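Local coordinates for effector protein MavE (Legionella pneumophila subsp. pneumophila, PDB 6PIR) that is a virulence effector indispensable for ER-mediated remodeling of the Legionella-containing vacuole and for evasion of lysosomes, and is essential for replication in macrophages and amoebae, at residues I32-T36 / E71-L75. Numbering follows the deposited sequence.
Sequences IHHFT and EAIAL
Glu-71 reaches out from helix 59-77 to His-33 and Thr-36 on helix 26-36. From its CB the chain heads toward helix 26-36 with CG anti to the carbonyl carbon. CB and then CG pass the same hydroxyl, CG at 3.2 Å from Thr-36 OG1. The chain bends at chi2, and CD passes over the His-33 backbone, 3.7 Å from its CA. At the tip the two oxygens part company: OE1 lies against Ile-32 CG2, while OE2 accepts a hydrogen bond from His-33 ND1 at 2.7 Å. OE2 uses its anti lone pair, the one away from OE1, and lies close to the ring plane of His-33, the carboxylate plane turned 60° from the imidazole; at 140° the N-H...O angle is clearly bent. A buried carboxylate thus gains a polar partner, which would probably favour a charged Glu-71.

One turn on, the contact becomes apolar. Thr-36 CG2 packs 3.9 Å from Leu-75 CG and Thr-36 CB meets Ala-74 CB, while Leu-75 CD2 touches the edge of the Phe-35 ring, 3.7 Å from CE2.

The two short helical segments cross at 49° with their axes 10.0 Å apart, joining the last turn of helix 26-36 to helix 59-77 at the surface of the helical part of MavE that precedes its transmembrane helix. Helix 5-21 flanks the contact through Ile-21, against Ile-32 and Glu-71, and Phe-17, against Leu-75; helix 85-106 packs on Ile-73.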
loop_
_atom_site.group_PDB
_atom_site.type_symbol
_atom_site.label_atom_id
_atom_site.label_comp_id
_atom_site.label_asym_id
_atom_site.label_seq_id
_atom_site.Cartn_x
_atom_site.Cartn_y
_atom_site.Cartn_z
ATOM N N ILE A 32 -0.341 -11.625 9.665
ATOM C CA ILE A 32 -1.129 -10.880 8.682
ATOM C C ILE A 32 -0.913 -11.462 7.296
ATOM O O ILE A 32 -1.867 -11.699 6.542
ATOM C CB ILE A 32 -0.753 -9.395 8.707
ATOM C CG1 ILE A 32 -1.095 -8.770 10.061
ATOM C CG2 ILE A 32 -1.497 -8.680 7.554
ATOM C CD1 ILE A 32 -0.501 -7.361 10.293
ATOM N N HIS A 33 0.353 -11.713 6.950
ATOM C CA HIS A 33 0.665 -12.348 5.679
ATOM C C HIS A 33 -0.057 -13.682 5.545
ATOM O O HIS A 33 -0.652 -13.989 4.500
ATOM C CB HIS A 33 2.182 -12.541 5.527
ATOM C CG HIS A 33 2.554 -13.023 4.159
ATOM N ND1 HIS A 33 2.463 -12.212 3.042
ATOM C CD2 HIS A 33 2.881 -14.252 3.703
ATOM C CE1 HIS A 33 2.778 -12.919 1.967
ATOM N NE2 HIS A 33 3.033 -14.158 2.344
ATOM N N HIS A 34 0.016 -14.506 6.595
ATOM C CA HIS A 34 -0.628 -15.800 6.568
ATOM C C HIS A 34 -2.116 -15.654 6.303
ATOM O O HIS A 34 -2.698 -16.434 5.535
ATOM C CB HIS A 34 -0.369 -16.479 7.910
ATOM C CG HIS A 34 -1.057 -17.795 8.050
ATOM N ND1 HIS A 34 -1.006 -18.765 7.071
ATOM C CD2 HIS A 34 -1.824 -18.294 9.044
ATOM C CE1 HIS A 34 -1.708 -19.814 7.465
ATOM N NE2 HIS A 34 -2.212 -19.552 8.660
ATOM N N PHE A 35 -2.732 -14.626 6.900
ATOM C CA PHE A 35 -4.161 -14.402 6.728
ATOM C C PHE A 35 -4.501 -14.019 5.293
ATOM O O PHE A 35 -5.553 -14.410 4.779
ATOM C CB PHE A 35 -4.636 -13.303 7.687
ATOM C CG PHE A 35 -6.066 -12.899 7.460
ATOM C CD1 PHE A 35 -7.103 -13.692 7.932
ATOM C CD2 PHE A 35 -6.368 -11.725 6.786
ATOM C CE1 PHE A 35 -8.438 -13.322 7.708
ATOM C CE2 PHE A 35 -7.687 -11.356 6.562
ATOM C CZ PHE A 35 -8.714 -12.132 7.030
ATOM N N THR A 36 -3.664 -13.193 4.663
ATOM C CA THR A 36 -3.940 -12.802 3.287
ATOM C C THR A 36 -3.361 -13.798 2.290
ATOM O O THR A 36 -3.691 -13.715 1.101
ATOM C CB THR A 36 -3.378 -11.400 2.974
ATOM O OG1 THR A 36 -1.962 -11.409 3.182
ATOM C CG2 THR A 36 -3.982 -10.326 3.894
ATOM N N GLU A 71 -0.487 -7.088 1.102
ATOM C CA GLU A 71 -1.450 -7.402 2.153
ATOM C C GLU A 71 -2.473 -6.297 2.286
ATOM O O GLU A 71 -3.656 -6.571 2.505
ATOM C CB GLU A 71 -0.732 -7.623 3.481
ATOM C CG GLU A 71 0.043 -8.953 3.510
ATOM C CD GLU A 71 1.292 -8.915 4.381
ATOM O OE1 GLU A 71 1.435 -8.041 5.255
ATOM O OE2 GLU A 71 2.154 -9.780 4.197
ATOM N N ALA A 72 -2.026 -5.049 2.177
ATOM C CA ALA A 72 -2.930 -3.918 2.247
ATOM C C ALA A 72 -3.947 -3.969 1.116
ATOM O O ALA A 72 -5.147 -3.803 1.348
ATOM C CB ALA A 72 -2.133 -2.607 2.189
ATOM N N ILE A 73 -3.487 -4.236 -0.107
ATOM C CA ILE A 73 -4.403 -4.330 -1.252
ATOM C C ILE A 73 -5.413 -5.455 -1.040
ATOM O O ILE A 73 -6.612 -5.290 -1.290
ATOM C CB ILE A 73 -3.612 -4.518 -2.558
ATOM C CG1 ILE A 73 -2.771 -3.292 -2.862
ATOM C CG2 ILE A 73 -4.534 -4.860 -3.723
ATOM C CD1 ILE A 73 -1.750 -3.524 -3.927
ATOM N N ALA A 74 -4.934 -6.627 -0.598
ATOM C CA ALA A 74 -5.814 -7.749 -0.299
ATOM C C ALA A 74 -6.887 -7.357 0.708
ATOM O O ALA A 74 -8.077 -7.640 0.502
ATOM C CB ALA A 74 -4.973 -8.915 0.250
ATOM N N LEU A 75 -6.477 -6.708 1.812
ATOM C CA LEU A 75 -7.408 -6.383 2.884
ATOM C C LEU A 75 -8.436 -5.344 2.443
ATOM O O LEU A 75 -9.639 -5.479 2.719
ATOM C CB LEU A 75 -6.639 -5.884 4.104
ATOM C CG LEU A 75 -5.810 -6.961 4.856
ATOM C CD1 LEU A 75 -4.857 -6.297 5.813
ATOM C CD2 LEU A 75 -6.734 -7.907 5.591
#